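Uncharacterized protein (Bacteroides ovatus, PDB 4FS7) is of unknown function but, as an extracellular leucine-rich repeat protein of the BspA type, probably binds other proteins. Local coordinates at residues I235-D239 and I258-N262; G269-C275 and E290-C296. All coordinates share one frame. Residues are numbered along the deposited sequence.

Contact 1: residues I235-D239 and I258-N262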
loop_
_atom_site.group_PDB
_atom_site.type_symbol
_atom_site.label_atom_id
_atom_site.label_comp_id
_atom_site.label_asym_id
_atom_site.label_seq_id
_atom_site.Cartn_x
_atom_site.Cartn_y
_atom_site.Cartn_z
ATOM N N ILE A 235 10.914 -12.502 0.882
ATOM C CA ILE A 235 9.905 -12.514 -0.133
ATOM C C ILE A 235 10.274 -13.516 -1.215
ATOM O O ILE A 235 11.393 -13.531 -1.751
ATOM C CB ILE A 235 9.747 -11.076 -0.747
ATOM C CG1 ILE A 235 9.004 -10.187 0.225
ATOM C CG2 ILE A 235 9.015 -11.111 -2.105
ATOM C CD1 ILE A 235 7.489 -10.535 0.403
ATOM N N ILE A 236 9.316 -14.331 -1.578
ATOM C CA ILE A 236 9.350 -15.147 -2.776
ATOM C C ILE A 236 8.186 -14.736 -3.625
ATOM O O ILE A 236 7.015 -14.809 -3.185
ATOM C CB ILE A 236 9.293 -16.663 -2.454
ATOM C CG1 ILE A 236 10.500 -17.082 -1.610
ATOM C CG2 ILE A 236 9.182 -17.459 -3.733
ATOM C CD1 ILE A 236 10.496 -18.538 -1.245
ATOM N N ILE A 237 8.464 -14.281 -4.832
ATOM C CA ILE A 237 7.427 -14.010 -5.798
ATOM C C ILE A 237 7.176 -15.270 -6.591
ATOM O O ILE A 237 8.042 -15.710 -7.333
ATOM C CB ILE A 237 7.799 -12.808 -6.736
ATOM C CG1 ILE A 237 7.992 -11.495 -5.929
ATOM C CG2 ILE A 237 6.737 -12.607 -7.829
ATOM C CD1 ILE A 237 6.762 -10.979 -5.171
ATOM N N PRO A 238 6.015 -15.900 -6.407
ATOM C CA PRO A 238 5.766 -17.173 -7.088
ATOM C C PRO A 238 5.461 -16.961 -8.557
ATOM O O PRO A 238 5.194 -15.843 -9.044
ATOM C CB PRO A 238 4.556 -17.737 -6.329
ATOM C CG PRO A 238 3.778 -16.510 -5.963
ATOM C CD PRO A 238 4.879 -15.529 -5.548
ATOM N N ASP A 239 5.524 -18.065 -9.288
ATOM C CA ASP A 239 5.318 -18.047 -10.725
ATOM C C ASP A 239 3.923 -17.563 -11.129
ATOM O O ASP A 239 3.683 -17.229 -12.307
ATOM C CB ASP A 239 5.587 -19.432 -11.340
ATOM C CG ASP A 239 7.049 -19.871 -11.249
ATOM O OD1 ASP A 239 7.956 -18.981 -11.265
ATOM O OD2 ASP A 239 7.282 -21.133 -11.192
ATOM N N ILE A 258 15.154 -11.786 -1.215
ATOM C CA ILE A 258 14.169 -11.832 -2.266
ATOM C C ILE A 258 14.498 -12.877 -3.310
ATOM O O ILE A 258 15.670 -13.094 -3.644
ATOM C CB ILE A 258 13.897 -10.424 -2.929
ATOM C CG1 ILE A 258 15.017 -9.925 -3.857
ATOM C CG2 ILE A 258 13.564 -9.411 -1.844
ATOM C CD1 ILE A 258 14.834 -10.342 -5.330
ATOM N N SER A 259 13.451 -13.481 -3.843
ATOM C CA SER A 259 13.552 -14.437 -4.907
ATOM C C SER A 259 12.477 -14.171 -5.921
ATOM O O SER A 259 11.272 -14.224 -5.583
ATOM C CB SER A 259 13.406 -15.831 -4.322
ATOM O OG SER A 259 13.341 -16.780 -5.380
ATOM N N ILE A 260 12.882 -13.836 -7.128
ATOM C CA ILE A 260 11.988 -13.557 -8.221
ATOM C C ILE A 260 12.568 -14.287 -9.377
ATOM O O ILE A 260 13.404 -13.750 -10.090
ATOM C CB ILE A 260 11.899 -12.036 -8.552
ATOM C CG1 ILE A 260 11.488 -11.230 -7.360
ATOM C CG2 ILE A 260 10.912 -11.826 -9.658
ATOM C CD1 ILE A 260 11.265 -9.719 -7.745
ATOM N N GLN A 261 12.140 -15.528 -9.588
ATOM C CA GLN A 261 12.845 -16.392 -10.501
ATOM C C GLN A 261 12.220 -16.480 -11.865
ATOM O O GLN A 261 12.870 -16.906 -12.822
ATOM C CB GLN A 261 13.062 -17.771 -9.929
ATOM C CG GLN A 261 13.926 -17.740 -8.711
ATOM C CD GLN A 261 14.417 -19.091 -8.250
ATOM O OE1 GLN A 261 15.238 -19.702 -8.912
ATOM N NE2 GLN A 261 13.962 -19.544 -7.088
ATOM N N ASN A 262 10.955 -16.107 -11.966
ATOM C CA ASN A 262 10.206 -16.303 -13.154
ATOM C C ASN A 262 10.763 -15.487 -14.318
ATOM O O ASN A 262 10.927 -14.252 -14.244
ATOM C CB ASN A 262 8.739 -15.957 -12.897
ATOM C CG ASN A 262 7.855 -16.433 -13.990
ATOM O OD1 ASN A 262 7.722 -15.779 -14.988
ATOM N ND2 ASN A 262 7.311 -17.657 -13.848
HETATM O O HOH W 1 8.987 -14.797 -9.890
HETATM O O HOH W 2 10.532 -16.847 -7.500
#
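Two neighbouring coils of the leucine-rich repeat solenoid meet here as parallel beta strands, in a parallel sheet that runs on through strands 280-283 and 301-304. The strand axes lie 4.8 Å apart and diverge by only 4°. I235 is level with I258 and I236 with S259. Two backbone hydrogen bonds join the strands, from S259 N to I235 O (2.9 Å) and from I237 N to S259 O (2.9 Å), so the N-H and the C=O of S259 both bond to strand 235-237. I258 CA also approaches I235 O at 3.3 Å in a CA-H...O contact.

One face of the sheet carries the buried I235, I237, I258 and I260, with I237 CG1 3.8 Å from I260 CG1; on the other lie the exposed I236 and the small S259. After the strands the backbones separate and water fills the gap. One water links I237 O (2.9 Å) to N262 N (3.1 Å), and a second links I237 O (2.7 Å) to Q261 N (2.9 Å). Farther on, N262 ND2 donates to D239 OD1 at 3.0 Å, while N262 OD1 is hydrogen-bonded to K264 N, two residues on. In-register parallel pairing of equivalent residues, with aliphatic side chains turned into the core, is characteristic of a repeat solenoid, here consistent with BspA-type leucine-rich repeats.

Contact 2: residues G269-C275 and E290-C296; sequences GSLFYNC and EKTFYGC
Segments G269-C275 and E290-C296 are equivalent irregular turns of successive repeats, stacked nearly in register, with CA-CA distances of 4.7 Å for Y273-Y294 and 5.2 Å for C275-C296. Each chains two overlapping beta turns, type I (S270-Y273, K291-Y294) then type II (F272-C275, F293-C296); S270, N274, K291 and G295 have positive phi. Three parallel rungs join them: S270 N to E290 O (3.0 Å), F272 N to T292 O (2.8 Å) and N274 N to Y294 O (2.8 Å).

Y273 and Y294, both chi1 t, form an offset stack (centroids 4.6 Å, planes 12° apart), with Y294 CB 3.7 Å from the Y273 ring centroid, over its face. F272 and F293, both chi1 m, point into the core, nearly parallel but slid apart so that the rings barely overlap (centroids 5.7 Å); F272 CD2 lies 3.5 Å from F293 CE1. The rings of Y250 and F249 meet Y273 and F272 from the preceding coil. The chemistry implies adhesion by both backbone hydrogen bonds and packing of equivalent aromatic residues.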
loop_
_atom_site.group_PDB
_atom_site.type_symbol
_atom_site.label_atom_id
_atom_site.label_comp_id
_atom_site.label_asym_id
_atom_site.label_seq_id
_atom_site.Cartn_x
_atom_site.Cartn_y
_atom_site.Cartn_z
ATOM N N GLY A 269 10.287 -0.389 -12.453
ATOM C CA GLY A 269 11.520 0.065 -11.873
ATOM C C GLY A 269 11.490 0.203 -10.367
ATOM O O GLY A 269 10.439 0.219 -9.733
ATOM N N SER A 270 12.683 0.334 -9.797
ATOM C CA SER A 270 12.871 0.718 -8.393
ATOM C C SER A 270 12.243 -0.232 -7.376
ATOM O O SER A 270 11.907 0.183 -6.277
ATOM C CB SER A 270 12.338 2.128 -8.171
ATOM O OG SER A 270 13.036 3.081 -8.986
ATOM N N LEU A 271 12.156 -1.527 -7.689
ATOM C CA LEU A 271 11.396 -2.432 -6.846
ATOM C C LEU A 271 11.894 -2.493 -5.424
ATOM O O LEU A 271 11.098 -2.522 -4.493
ATOM C CB LEU A 271 11.324 -3.862 -7.387
ATOM C CG LEU A 271 9.861 -4.436 -7.262
ATOM C CD1 LEU A 271 9.040 -3.793 -8.385
ATOM C CD2 LEU A 271 9.884 -5.948 -7.434
ATOM N N PHE A 272 13.222 -2.556 -5.246
ATOM C CA PHE A 272 13.859 -2.684 -3.950
ATOM C C PHE A 272 14.714 -1.487 -3.620
ATOM O O PHE A 272 15.661 -1.562 -2.827
ATOM C CB PHE A 272 14.667 -3.978 -3.859
ATOM C CG PHE A 272 13.843 -5.196 -4.158
ATOM C CD1 PHE A 272 12.889 -5.650 -3.254
ATOM C CD2 PHE A 272 13.961 -5.861 -5.340
ATOM C CE1 PHE A 272 12.122 -6.740 -3.545
ATOM C CE2 PHE A 272 13.159 -6.985 -5.643
ATOM C CZ PHE A 272 12.213 -7.379 -4.726
ATOM N N TYR A 273 14.340 -0.332 -4.173
ATOM C CA TYR A 273 15.073 0.898 -3.915
ATOM C C TYR A 273 15.111 1.176 -2.414
ATOM O O TYR A 273 14.068 1.152 -1.744
ATOM C CB TYR A 273 14.357 2.019 -4.657
ATOM C CG TYR A 273 15.122 3.308 -4.940
ATOM C CD1 TYR A 273 15.572 4.139 -3.945
ATOM C CD2 TYR A 273 15.335 3.717 -6.265
ATOM C CE1 TYR A 273 16.271 5.308 -4.250
ATOM C CE2 TYR A 273 16.005 4.895 -6.545
ATOM C CZ TYR A 273 16.459 5.671 -5.539
ATOM O OH TYR A 273 17.124 6.844 -5.834
ATOM N N ASN A 274 16.300 1.438 -1.878
ATOM C CA ASN A 274 16.485 1.747 -0.481
ATOM C C ASN A 274 16.099 0.619 0.469
ATOM O O ASN A 274 15.827 0.857 1.645
ATOM C CB ASN A 274 15.798 3.076 -0.088
ATOM C CG ASN A 274 16.611 4.305 -0.448
ATOM O OD1 ASN A 274 17.809 4.243 -0.564
ATOM N ND2 ASN A 274 15.951 5.419 -0.635
ATOM N N CYS A 275 16.163 -0.635 -0.005
ATOM C CA CYS A 275 16.009 -1.797 0.878
ATOM C C CYS A 275 17.376 -2.072 1.513
ATOM O O CYS A 275 18.104 -2.960 1.125
ATOM C CB CYS A 275 15.480 -2.984 0.128
ATOM S SG CYS A 275 13.703 -2.814 -0.279
ATOM N N GLU A 290 15.571 -0.480 -14.324
ATOM C CA GLU A 290 16.240 0.638 -13.693
ATOM C C GLU A 290 16.067 0.642 -12.181
ATOM O O GLU A 290 14.955 0.417 -11.679
ATOM C CB GLU A 290 15.774 1.966 -14.317
ATOM C CG GLU A 290 14.318 2.320 -14.030
ATOM C CD GLU A 290 13.919 3.743 -14.362
ATOM O OE1 GLU A 290 14.453 4.282 -15.342
ATOM O OE2 GLU A 290 13.056 4.329 -13.659
ATOM N N LYS A 291 17.150 0.925 -11.473
ATOM C CA LYS A 291 17.143 1.242 -10.073
ATOM C C LYS A 291 16.605 0.118 -9.206
ATOM O O LYS A 291 16.278 0.369 -8.031
ATOM C CB LYS A 291 16.354 2.546 -9.826
ATOM C CG LYS A 291 16.868 3.740 -10.639
ATOM C CD LYS A 291 15.846 4.888 -10.709
ATOM C CE LYS A 291 16.283 5.977 -11.649
ATOM N NZ LYS A 291 15.141 6.941 -11.825
ATOM N N THR A 292 16.602 -1.135 -9.687
ATOM C CA THR A 292 15.961 -2.203 -8.916
ATOM C C THR A 292 16.505 -2.348 -7.525
ATOM O O THR A 292 15.733 -2.551 -6.568
ATOM C CB THR A 292 16.037 -3.562 -9.695
ATOM O OG1 THR A 292 15.324 -3.443 -10.931
ATOM C CG2 THR A 292 15.438 -4.712 -8.912
ATOM N N PHE A 293 17.843 -2.361 -7.399
ATOM C CA PHE A 293 18.499 -2.531 -6.129
ATOM C C PHE A 293 19.250 -1.289 -5.692
ATOM O O PHE A 293 20.244 -1.350 -4.952
ATOM C CB PHE A 293 19.440 -3.763 -6.173
ATOM C CG PHE A 293 18.757 -5.010 -6.609
ATOM C CD1 PHE A 293 17.909 -5.692 -5.739
ATOM C CD2 PHE A 293 18.916 -5.500 -7.887
ATOM C CE1 PHE A 293 17.262 -6.834 -6.128
ATOM C CE2 PHE A 293 18.283 -6.676 -8.320
ATOM C CZ PHE A 293 17.433 -7.319 -7.426
ATOM N N TYR A 294 18.762 -0.124 -6.115
ATOM C CA TYR A 294 19.442 1.131 -5.745
ATOM C C TYR A 294 19.556 1.254 -4.238
ATOM O O TYR A 294 18.549 1.137 -3.528
ATOM C CB TYR A 294 18.638 2.361 -6.275
ATOM C CG TYR A 294 19.464 3.634 -6.249
ATOM C CD1 TYR A 294 19.707 4.309 -5.088
ATOM C CD2 TYR A 294 20.065 4.111 -7.426
ATOM C CE1 TYR A 294 20.585 5.382 -5.057
ATOM C CE2 TYR A 294 20.892 5.210 -7.423
ATOM C CZ TYR A 294 21.170 5.844 -6.228
ATOM O OH TYR A 294 22.069 6.890 -6.149
ATOM N N GLY A 295 20.739 1.558 -3.727
ATOM C CA GLY A 295 20.878 1.827 -2.305
ATOM C C GLY A 295 20.726 0.630 -1.428
ATOM O O GLY A 295 20.511 0.771 -0.219
ATOM N N CYS A 296 20.875 -0.568 -1.967
ATOM C CA CYS A 296 20.813 -1.797 -1.154
ATOM C C CYS A 296 22.215 -2.039 -0.591
ATOM O O CYS A 296 23.000 -2.877 -1.016
ATOM C CB CYS A 296 20.290 -2.953 -2.009
ATOM S SG CYS A 296 18.514 -2.782 -2.350
HETATM O O HOH W 3 11.918 3.377 -11.409
HETATM O O HOH W 4 12.710 -2.866 -10.204
HETATM O O HOH W 5 20.083 3.138 1.044
#

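Overall arrangement
Contact 1 closes before contact 2 opens, and their centres lie about 16 Å apart. Together they span three successive coils and share the middle one, which supplies 258-262 and 269-275: I258-N262 runs along strand 257-260, and the chain then passes through strand 266-267 to the turns of G269-C275. Each contact therefore joins one coil to the next, contact 1 through the sheet of strands 234-237 and 257-260, contact 2 through the turns that follow strands 266-267 and 287-288. They meet across the hydrophobic core, where I258 CG2 packs on F272 CE1 at 3.5 Å and I260 CD1 on L271 CD2 at 4.0 Å. Repetition of this unit builds the elongated, helix-free body of the protein.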